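Local structure of ColD (Escherichia coli, 3GR9) at residues F30-Y35 with N250-E255; V135-N140 with R333-G338; L64-L69 with Y95-Y100. The protein catalyses in its natural form, with pyridoxal phosphate, removal of the C3' hydroxyl from GDP-4-keto-6-deoxy-D-mannose in L-colitose biosynthesis, and is here a variant engineered toward an aminotransferase. The protein carries 2 engineered substitutions. All coordinates share one frame; numbering follows the deposited sequence.

Contact 1 of 3, residues F30-Y35 with N250-E255; sequences FTMGEY and NVRPLE. With AKG (2-oxoglutaric acid), chain I.
Glu255 sends its buried carboxylate under the turn that starts helix 34-47. Gly33, at the N-cap position, donates its backbone N to Glu255 OE1 at 2.6 Å. This donor comes from above the carboxylate plane, 42° out of it, and the bond is bent at its N-H. Tyr35 N adds a weak bond to Glu255 OE2 at 3.2 Å. Backbone N-H groups at a helix start would probably favour the charged form of this acid.

The Glu255 chain runs with CG anti to its own N (chi1 -157°) and then bends at chi2, which turns the carboxylate back to the first turn of the helix. On the way CG passes the edge of the Tyr35 ring, 3.5 Å from CD2, and Tyr35 CB lies over the carboxylate. Glu255 N also gives a weak bond to Phe30 O.

Met32 crosses Arg252 at about a right angle. Its CG lies 3.3 Å from Arg252 CD, and its SD packs on CD of the Pro253 ring. The contact bears on the aliphatic part of Arg252 and leaves NH1 and NH2 to the ligand. Arg252 NH2 reaches AKG O4 at 3.0 Å in a nearly straight bond of 163°, and NH1 makes a weak one to O3.

Further out, Val36 N is a second donor to Glu255 OE1. Glu196 of the second subunit forms a salt bridge with Arg252 NE. The AKG is also bonded by Arg333 of that subunit. This is the composite active site of a fold type I aminotransferase dimer, built at the subunit interface.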
loop_
_atom_site.group_PDB
_atom_site.type_symbol
_atom_site.label_atom_id
_atom_site.label_comp_id
_atom_site.label_asym_id
_atom_site.label_seq_id
_atom_site.Cartn_x
_atom_site.Cartn_y
_atom_site.Cartn_z
ATOM N N PHE B 30 -2.311 -17.486 5.536
ATOM C CA PHE B 30 -3.025 -16.289 5.116
ATOM C C PHE B 30 -2.234 -15.278 4.292
ATOM O O PHE B 30 -2.806 -14.590 3.445
ATOM C CB PHE B 30 -3.784 -15.659 6.311
ATOM C CG PHE B 30 -4.349 -16.683 7.275
ATOM C CD1 PHE B 30 -5.588 -17.284 7.059
ATOM C CD2 PHE B 30 -3.641 -17.043 8.419
ATOM C CE1 PHE B 30 -6.088 -18.286 7.947
ATOM C CE2 PHE B 30 -4.120 -18.059 9.300
ATOM C CZ PHE B 30 -5.336 -18.685 9.066
ATOM N N THR B 31 -0.922 -15.231 4.506
ATOM C CA THR B 31 -0.025 -14.344 3.758
ATOM C C THR B 31 0.161 -14.719 2.274
ATOM O O THR B 31 0.317 -15.882 1.951
ATOM C CB THR B 31 1.387 -14.395 4.411
ATOM O OG1 THR B 31 1.499 -13.398 5.426
ATOM C CG2 THR B 31 2.512 -14.188 3.356
ATOM N N MET B 32 0.175 -13.724 1.381
ATOM C CA MET B 32 0.357 -13.994 -0.057
ATOM C C MET B 32 1.083 -15.282 -0.399
ATOM O O MET B 32 2.201 -15.521 0.025
ATOM C CB MET B 32 0.704 -12.762 -0.921
ATOM C CG MET B 32 2.155 -12.273 -0.924
ATOM S SD MET B 32 2.779 -11.728 -2.595
ATOM C CE MET B 32 1.789 -12.780 -3.601
ATOM N N GLY B 33 0.383 -16.177 -1.091
ATOM C CA GLY B 33 0.958 -17.497 -1.384
ATOM C C GLY B 33 0.429 -18.330 -2.561
ATOM O O GLY B 33 0.422 -17.900 -3.740
ATOM N N GLU B 34 0.022 -19.555 -2.257
ATOM C CA GLU B 34 -0.454 -20.461 -3.299
ATOM C C GLU B 34 -1.550 -19.829 -4.127
ATOM O O GLU B 34 -1.474 -19.796 -5.360
ATOM C CB GLU B 34 -1.046 -21.689 -2.640
ATOM C CG GLU B 34 -0.109 -22.841 -2.426
ATOM C CD GLU B 34 -0.861 -24.162 -2.525
ATOM O OE1 GLU B 34 -1.939 -24.283 -1.895
ATOM O OE2 GLU B 34 -0.400 -25.058 -3.270
ATOM N N TYR B 35 -2.576 -19.346 -3.428
ATOM C CA TYR B 35 -3.740 -18.732 -4.055
ATOM C C TYR B 35 -3.396 -17.576 -4.926
ATOM O O TYR B 35 -3.926 -17.383 -6.030
ATOM C CB TYR B 35 -4.772 -18.319 -3.009
ATOM C CG TYR B 35 -5.516 -19.557 -2.624
ATOM C CD1 TYR B 35 -5.993 -20.403 -3.617
ATOM C CD2 TYR B 35 -5.558 -19.992 -1.311
ATOM C CE1 TYR B 35 -6.565 -21.617 -3.305
ATOM C CE2 TYR B 35 -6.159 -21.191 -0.984
ATOM C CZ TYR B 35 -6.648 -22.001 -1.983
ATOM O OH TYR B 35 -7.253 -23.196 -1.684
ATOM N N ASN B 250 5.556 -2.568 0.854
ATOM C CA ASN B 250 4.939 -3.833 1.172
ATOM C C ASN B 250 3.528 -3.840 0.613
ATOM O O ASN B 250 2.584 -3.579 1.348
ATOM C CB ASN B 250 4.913 -4.167 2.657
ATOM C CG ASN B 250 3.947 -5.282 2.960
ATOM O OD1 ASN B 250 3.258 -5.746 2.072
ATOM N ND2 ASN B 250 3.890 -5.714 4.197
ATOM N N VAL B 251 3.390 -4.128 -0.679
ATOM C CA VAL B 251 2.070 -4.154 -1.337
ATOM C C VAL B 251 1.377 -5.446 -1.655
ATOM O O VAL B 251 0.472 -5.504 -2.499
ATOM C CB VAL B 251 1.682 -2.951 -2.216
ATOM C CG1 VAL B 251 2.007 -1.670 -1.491
ATOM C CG2 VAL B 251 2.279 -3.005 -3.645
ATOM N N ARG B 252 1.824 -6.461 -0.923
ATOM C CA ARG B 252 1.321 -7.831 -0.988
ATOM C C ARG B 252 -0.195 -7.902 -0.834
ATOM O O ARG B 252 -0.778 -7.243 0.030
ATOM C CB ARG B 252 1.986 -8.690 0.112
ATOM C CG ARG B 252 3.508 -9.025 -0.103
ATOM C CD ARG B 252 3.918 -10.083 0.885
ATOM N NE ARG B 252 3.715 -9.588 2.235
ATOM C CZ ARG B 252 4.665 -9.563 3.160
ATOM N NH1 ARG B 252 5.860 -10.068 2.881
ATOM N NH2 ARG B 252 4.415 -9.095 4.382
ATOM N N PRO B 253 -0.819 -8.744 -1.660
ATOM C CA PRO B 253 -2.252 -8.930 -1.590
ATOM C C PRO B 253 -2.334 -10.035 -0.562
ATOM O O PRO B 253 -1.296 -10.601 -0.183
ATOM C CB PRO B 253 -2.616 -9.451 -2.988
ATOM C CG PRO B 253 -1.499 -9.051 -3.857
ATOM C CD PRO B 253 -0.295 -9.127 -2.985
ATOM N N LEU B 254 -3.548 -10.320 -0.102
ATOM C CA LEU B 254 -3.737 -11.366 0.904
ATOM C C LEU B 254 -4.242 -12.655 0.257
ATOM O O LEU B 254 -5.131 -12.618 -0.588
ATOM C CB LEU B 254 -4.788 -10.926 1.935
ATOM C CG LEU B 254 -4.489 -9.874 3.027
ATOM C CD1 LEU B 254 -5.687 -9.866 4.004
ATOM C CD2 LEU B 254 -3.246 -10.317 3.800
ATOM N N GLU B 255 -3.731 -13.801 0.690
ATOM C CA GLU B 255 -4.203 -15.079 0.164
ATOM C C GLU B 255 -5.715 -15.096 -0.116
ATOM O O GLU B 255 -6.144 -15.425 -1.208
ATOM C CB GLU B 255 -3.774 -16.209 1.103
ATOM C CG GLU B 255 -3.705 -17.551 0.432
ATOM C CD GLU B 255 -2.491 -17.675 -0.444
ATOM O OE1 GLU B 255 -2.191 -16.726 -1.222
ATOM O OE2 GLU B 255 -1.839 -18.744 -0.349
HETATM C C1 AKG I . 11.147 -9.637 9.730
HETATM O O1 AKG I . 11.311 -10.793 9.264
HETATM O O2 AKG I . 11.994 -9.141 10.517
HETATM C C2 AKG I . 9.988 -8.819 9.295
HETATM O O5 AKG I . 9.966 -7.644 9.591
HETATM C C3 AKG I . 8.891 -9.441 8.460
HETATM C C4 AKG I . 8.820 -8.799 7.069
HETATM C C5 AKG I . 7.559 -9.228 6.391
HETATM O O3 AKG I . 7.497 -10.470 5.851
HETATM O O4 AKG I . 6.550 -8.458 6.360
#

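Contact 2 of 3, residues V135-N140 with R333-G338; sequences VNLLGN and RPIVTG. With AKG (2-oxoglutaric acid), chain J.
Leu137 and Val336 meet tip to tip, with Leu137 CD2 at 3.6 Å from Val336 CG2. This is the tightest of four apolar touches between the two loops. Next to it Leu138 crosses Ile335 at about a right angle, and Leu138 CD1 reaches Ile335 CG2 at 4.0 Å. Ile335 CG2 stands anti to its backbone N and CG1 lies beside that N (chi1 -57°), which leaves the CG2 branch to meet both leucines. The contact is small and fully buried. Phe370 of strand 368-372 packs against both Leu138 and Ile335.

Each loop closes a turn with a backbone bond of its own. Residues 137-140 form a type I' turn, closed by Asn140 N to Leu137 O at 3.0 Å. Residues 335-338 form a type II' turn, closed by Gly338 N to Ile335 O at 2.8 Å. Val336 takes the second position of that turn with positive phi, and its side chain is directed at the leucines. Glu164 holds Leu138 N by a hydrogen bond, which helps fix the first turn.

Arg333 makes the polar side-chain bond that reaches the ligand. Its NE donates to Pro334 O at 3.1 Å, in the carbonyl plane. Its NH2 donates to Val336 O at 2.6 Å, with that oxygen at the edge of the guanidinium and near its plane. These two bonds to the loop's own carbonyls fix the rotation of the group. NH1 is thereby turned to the ligand and bonds AKG O1 at 3.3 Å. The same AKG is held by Arg252 of the second subunit. The arrangement is that of a substrate-carboxylate pocket in the shared active site of a fold type I PLP enzyme, with a buried apolar contact behind the arginine-bearing loop.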
loop_
_atom_site.group_PDB
_atom_site.type_symbol
_atom_site.label_atom_id
_atom_site.label_comp_id
_atom_site.label_asym_id
_atom_site.label_seq_id
_atom_site.Cartn_x
_atom_site.Cartn_y
_atom_site.Cartn_z
ATOM N N VAL B 135 -6.275 5.932 -20.085
ATOM C CA VAL B 135 -7.225 5.388 -19.142
ATOM C C VAL B 135 -8.503 4.923 -19.881
ATOM O O VAL B 135 -9.081 5.686 -20.636
ATOM C CB VAL B 135 -7.513 6.405 -18.029
ATOM C CG1 VAL B 135 -8.748 5.990 -17.166
ATOM C CG2 VAL B 135 -6.253 6.554 -17.139
ATOM N N ASN B 136 -8.922 3.668 -19.718
ATOM C CA ASN B 136 -10.142 3.164 -20.401
ATOM C C ASN B 136 -11.277 3.526 -19.481
ATOM O O ASN B 136 -11.397 2.990 -18.373
ATOM C CB ASN B 136 -10.040 1.665 -20.608
ATOM C CG ASN B 136 -8.841 1.313 -21.455
ATOM O OD1 ASN B 136 -8.582 1.999 -22.444
ATOM N ND2 ASN B 136 -8.036 0.341 -21.013
ATOM N N LEU B 137 -12.005 4.559 -19.879
ATOM C CA LEU B 137 -13.048 5.103 -19.038
ATOM C C LEU B 137 -14.376 4.370 -19.127
ATOM O O LEU B 137 -14.940 4.217 -20.221
ATOM C CB LEU B 137 -13.208 6.617 -19.272
ATOM C CG LEU B 137 -13.512 7.353 -17.982
ATOM C CD1 LEU B 137 -12.286 7.720 -17.217
ATOM C CD2 LEU B 137 -14.524 8.519 -18.061
ATOM N N LEU B 138 -14.815 3.865 -17.975
ATOM C CA LEU B 138 -16.107 3.223 -17.804
ATOM C C LEU B 138 -16.339 1.912 -18.569
ATOM O O LEU B 138 -17.458 1.628 -19.000
ATOM C CB LEU B 138 -17.170 4.259 -18.188
ATOM C CG LEU B 138 -17.282 5.542 -17.359
ATOM C CD1 LEU B 138 -18.517 6.343 -17.737
ATOM C CD2 LEU B 138 -17.247 5.258 -15.846
ATOM N N GLY B 139 -15.287 1.122 -18.765
ATOM C CA GLY B 139 -15.385 -0.108 -19.584
ATOM C C GLY B 139 -15.009 0.184 -21.069
ATOM O O GLY B 139 -14.624 -0.720 -21.809
ATOM N N ASN B 140 -15.100 1.456 -21.477
ATOM C CA ASN B 140 -14.781 1.881 -22.842
ATOM C C ASN B 140 -13.293 2.025 -23.082
ATOM O O ASN B 140 -12.615 2.857 -22.468
ATOM C CB ASN B 140 -15.462 3.196 -23.202
ATOM C CG ASN B 140 -15.860 3.277 -24.684
ATOM O OD1 ASN B 140 -16.465 2.345 -25.233
ATOM N ND2 ASN B 140 -15.572 4.410 -25.317
ATOM N N ARG B 333 -24.329 9.622 -9.372
ATOM C CA ARG B 333 -23.102 10.291 -8.970
ATOM C C ARG B 333 -22.324 10.904 -10.123
ATOM O O ARG B 333 -22.533 10.557 -11.263
ATOM C CB ARG B 333 -22.174 9.159 -8.429
ATOM C CG ARG B 333 -21.730 8.228 -9.536
ATOM C CD ARG B 333 -20.745 7.208 -8.978
ATOM N NE ARG B 333 -19.441 7.809 -9.093
ATOM C CZ ARG B 333 -18.273 7.185 -8.996
ATOM N NH1 ARG B 333 -18.205 5.898 -8.663
ATOM N NH2 ARG B 333 -17.155 7.911 -9.146
ATOM N N PRO B 334 -21.333 11.726 -9.777
ATOM C CA PRO B 334 -20.463 12.367 -10.749
ATOM C C PRO B 334 -19.804 11.296 -11.598
ATOM O O PRO B 334 -19.483 10.225 -11.096
ATOM C CB PRO B 334 -19.364 12.999 -9.861
ATOM C CG PRO B 334 -20.059 13.347 -8.634
ATOM C CD PRO B 334 -21.072 12.213 -8.412
ATOM N N ILE B 335 -19.569 11.583 -12.868
ATOM C CA ILE B 335 -18.894 10.602 -13.691
ATOM C C ILE B 335 -17.451 10.501 -13.173
ATOM O O ILE B 335 -16.676 11.446 -13.288
ATOM C CB ILE B 335 -18.899 10.984 -15.182
ATOM C CG1 ILE B 335 -20.351 11.186 -15.692
ATOM C CG2 ILE B 335 -18.100 9.934 -15.970
ATOM C CD1 ILE B 335 -20.526 11.822 -17.122
ATOM N N VAL B 336 -17.075 9.336 -12.663
ATOM C CA VAL B 336 -15.722 9.178 -12.154
ATOM C C VAL B 336 -15.655 10.265 -11.089
ATOM O O VAL B 336 -16.458 10.219 -10.143
ATOM C CB VAL B 336 -14.665 9.419 -13.259
ATOM C CG1 VAL B 336 -13.382 8.739 -12.901
ATOM C CG2 VAL B 336 -15.187 8.923 -14.582
ATOM N N THR B 337 -14.778 11.260 -11.277
ATOM C CA THR B 337 -14.657 12.355 -10.315
ATOM C C THR B 337 -14.857 13.710 -11.006
ATOM O O THR B 337 -14.645 14.762 -10.394
ATOM C CB THR B 337 -13.270 12.324 -9.571
ATOM O OG1 THR B 337 -12.252 12.812 -10.454
ATOM C CG2 THR B 337 -12.884 10.888 -9.106
ATOM N N GLY B 338 -15.301 13.692 -12.264
ATOM C CA GLY B 338 -15.557 14.946 -13.009
ATOM C C GLY B 338 -14.242 15.522 -13.501
ATOM O O GLY B 338 -13.308 14.779 -13.871
HETATM C C1 AKG J . -14.552 5.018 -7.772
HETATM O O1 AKG J . -15.471 5.311 -6.952
HETATM O O2 AKG J . -14.538 5.445 -8.943
HETATM C C2 AKG J . -13.435 4.167 -7.363
HETATM O O5 AKG J . -12.969 3.402 -8.151
HETATM C C3 AKG J . -12.928 4.240 -5.966
HETATM C C4 AKG J . -12.367 2.886 -5.633
HETATM C C5 AKG J . -11.915 2.932 -4.215
HETATM O O3 AKG J . -11.037 2.112 -3.830
HETATM O O4 AKG J . -12.487 3.821 -3.361
#

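Contact 3 of 3, residues L64-L69 with Y95-Y100; sequences LMIAAL and YPLQQY
Tyr100 lies against Ile66 and Ala67 with one ring face, and its atoms can be followed outward. CB is 3.8 Å from Ile66 CG2. The same methyl then sits over the near part of the ring, 3.5 Å from both CG and CD1. Farther along, the ring passes over the backbone of Ala67. CE2 is 3.5 Å from Ala67 CA, and this CA-H makes a CH-pi contact 3.9 Å from the ring centroid, 28° off the normal. CZ meets Ala67 CB at 3.3 Å. The hydroxyl lies close to that methyl too, and its hydrogen-bond partner is the OH of Tyr249. With CG beside the backbone N (chi1 -82°), the ring is directed at Ile66 and Ala67. Tyr100 is also the first residue to leave helical angles after helix 91-99, and its N still bonds to Pro96 O.

Helix 91-99 is the crossover of a beta-alpha-beta unit, since it joins the adjacent parallel strands 82-86 and 103-107 of the large mixed sheet. Helix 58-71 packs next to it in this alpha/beta domain of a fold type I PLP enzyme.

Ile66 uses its other branch for Leu97. The two side chains cross at about a right angle, with Ile66 CG1 at 3.5 Å from Leu97 CD2. Leu97 starts away from helix 58-71 at CB, and only its CD2 branch returns to meet it. Leu97 also packs on Ile83 and Val85 of strand 82-86. Between the two helices Pro96 CB lies 4.2 Å from Ile66 CB, near the kink in helix 91-99; the CA atoms of these two residues are the nearest pair across the segments.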
loop_
_atom_site.group_PDB
_atom_site.type_symbol
_atom_site.label_atom_id
_atom_site.label_comp_id
_atom_site.label_asym_id
_atom_site.label_seq_id
_atom_site.Cartn_x
_atom_site.Cartn_y
_atom_site.Cartn_z
ATOM N N LEU B 64 3.064 0.985 -8.370
ATOM C CA LEU B 64 4.037 0.053 -8.869
ATOM C C LEU B 64 4.242 0.188 -10.364
ATOM O O LEU B 64 5.387 0.279 -10.838
ATOM C CB LEU B 64 3.635 -1.358 -8.465
ATOM C CG LEU B 64 4.490 -1.750 -7.236
ATOM C CD1 LEU B 64 4.396 -0.798 -6.006
ATOM C CD2 LEU B 64 4.218 -3.165 -6.804
ATOM N N MET B 65 3.168 0.342 -11.122
ATOM C CA MET B 65 3.370 0.527 -12.549
ATOM C C MET B 65 4.357 1.653 -12.806
ATOM O O MET B 65 5.145 1.651 -13.741
ATOM C CB MET B 65 2.087 0.993 -13.204
ATOM C CG MET B 65 2.285 0.779 -14.688
ATOM S SD MET B 65 0.813 1.264 -15.495
ATOM C CE MET B 65 0.272 2.387 -14.117
ATOM N N ILE B 66 4.288 2.682 -12.005
ATOM C CA ILE B 66 5.179 3.797 -12.255
ATOM C C ILE B 66 6.545 3.566 -11.659
ATOM O O ILE B 66 7.535 3.618 -12.364
ATOM C CB ILE B 66 4.609 5.095 -11.684
ATOM C CG1 ILE B 66 3.817 5.846 -12.760
ATOM C CG2 ILE B 66 5.708 5.952 -11.030
ATOM C CD1 ILE B 66 3.083 4.960 -13.765
ATOM N N ALA B 67 6.596 3.386 -10.350
ATOM C CA ALA B 67 7.878 3.151 -9.686
ATOM C C ALA B 67 8.741 2.274 -10.550
ATOM O O ALA B 67 9.944 2.497 -10.705
ATOM C CB ALA B 67 7.687 2.427 -8.374
ATOM N N ALA B 68 8.124 1.240 -11.126
ATOM C CA ALA B 68 8.921 0.284 -11.872
ATOM C C ALA B 68 9.889 0.830 -12.952
ATOM O O ALA B 68 11.056 0.456 -13.055
ATOM C CB ALA B 68 8.051 -0.809 -12.418
ATOM N N LEU B 69 9.363 1.697 -13.792
ATOM C CA LEU B 69 10.090 2.270 -14.910
ATOM C C LEU B 69 11.301 3.061 -14.517
ATOM O O LEU B 69 11.967 3.654 -15.360
ATOM C CB LEU B 69 9.152 3.182 -15.668
ATOM C CG LEU B 69 7.885 2.370 -15.923
ATOM C CD1 LEU B 69 6.910 3.302 -16.606
ATOM C CD2 LEU B 69 8.263 1.070 -16.796
ATOM N N TYR B 95 -1.678 10.661 -8.522
ATOM C CA TYR B 95 -0.675 10.655 -7.467
ATOM C C TYR B 95 0.723 10.094 -7.798
ATOM O O TYR B 95 1.748 10.739 -7.573
ATOM C CB TYR B 95 -1.252 9.944 -6.248
ATOM C CG TYR B 95 -2.513 10.650 -5.719
ATOM C CD1 TYR B 95 -2.661 12.007 -5.868
ATOM C CD2 TYR B 95 -3.553 9.953 -5.081
ATOM C CE1 TYR B 95 -3.784 12.694 -5.340
ATOM C CE2 TYR B 95 -4.660 10.617 -4.543
ATOM C CZ TYR B 95 -4.782 11.984 -4.685
ATOM O OH TYR B 95 -5.896 12.638 -4.159
ATOM N N PRO B 96 0.801 8.877 -8.317
ATOM C CA PRO B 96 2.111 8.303 -8.561
ATOM C C PRO B 96 3.040 9.160 -9.392
ATOM O O PRO B 96 4.257 9.095 -9.254
ATOM C CB PRO B 96 1.788 6.969 -9.228
ATOM C CG PRO B 96 0.481 6.606 -8.626
ATOM C CD PRO B 96 -0.270 7.891 -8.563
ATOM N N LEU B 97 2.445 9.959 -10.266
ATOM C CA LEU B 97 3.226 10.765 -11.196
ATOM C C LEU B 97 3.858 11.818 -10.409
ATOM O O LEU B 97 5.026 12.151 -10.617
ATOM C CB LEU B 97 2.308 11.340 -12.260
ATOM C CG LEU B 97 1.412 10.195 -12.799
ATOM C CD1 LEU B 97 0.420 10.639 -13.926
ATOM C CD2 LEU B 97 2.295 9.016 -13.230
ATOM N N GLN B 98 3.081 12.334 -9.462
ATOM C CA GLN B 98 3.574 13.415 -8.648
ATOM C C GLN B 98 4.573 12.858 -7.652
ATOM O O GLN B 98 5.547 13.529 -7.273
ATOM C CB GLN B 98 2.377 14.037 -7.917
ATOM C CG GLN B 98 2.677 15.297 -7.133
ATOM C CD GLN B 98 3.364 15.008 -5.786
ATOM O OE1 GLN B 98 3.148 13.978 -5.107
ATOM N NE2 GLN B 98 4.175 15.951 -5.385
ATOM N N GLN B 99 4.320 11.632 -7.199
ATOM C CA GLN B 99 5.175 11.049 -6.168
ATOM C C GLN B 99 6.547 10.681 -6.688
ATOM O O GLN B 99 7.543 10.702 -5.975
ATOM C CB GLN B 99 4.469 9.908 -5.435
ATOM C CG GLN B 99 3.381 10.347 -4.427
ATOM C CD GLN B 99 2.186 9.433 -4.357
ATOM O OE1 GLN B 99 2.040 8.514 -5.198
ATOM N NE2 GLN B 99 1.340 9.630 -3.354
ATOM N N TYR B 100 6.568 10.406 -7.982
ATOM C CA TYR B 100 7.796 10.103 -8.669
ATOM C C TYR B 100 8.385 11.299 -9.397
ATOM O O TYR B 100 9.295 11.142 -10.209
ATOM C CB TYR B 100 7.634 8.895 -9.581
ATOM C CG TYR B 100 7.783 7.654 -8.766
ATOM C CD1 TYR B 100 6.751 7.235 -7.953
ATOM C CD2 TYR B 100 9.013 7.010 -8.656
ATOM C CE1 TYR B 100 6.888 6.156 -7.142
ATOM C CE2 TYR B 100 9.158 5.902 -7.852
ATOM C CZ TYR B 100 8.079 5.491 -7.093
ATOM O OH TYR B 100 8.171 4.437 -6.243
#

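Contacts 1 and 2 serve different active sites of the dimer. Arg252 of contact 1 holds one AKG and Arg333 of contact 2 holds the other. In each site the partner arginine comes from the second subunit. Within one chain these two contacts are far apart, with centres 29 Å apart and nearest atoms about 19 Å. Contact 3 is nested in the chain loop closed by contact 1 and touches it, with Val251 CG2 at 3.7 Å from Leu64 CD2. Contact 2 comes within about 8 Å of contact 3 at the nearest atoms, without touching. Contact 3 lies away from the ligand sites; the Pro96 side chain is about 13 Å from an AKG.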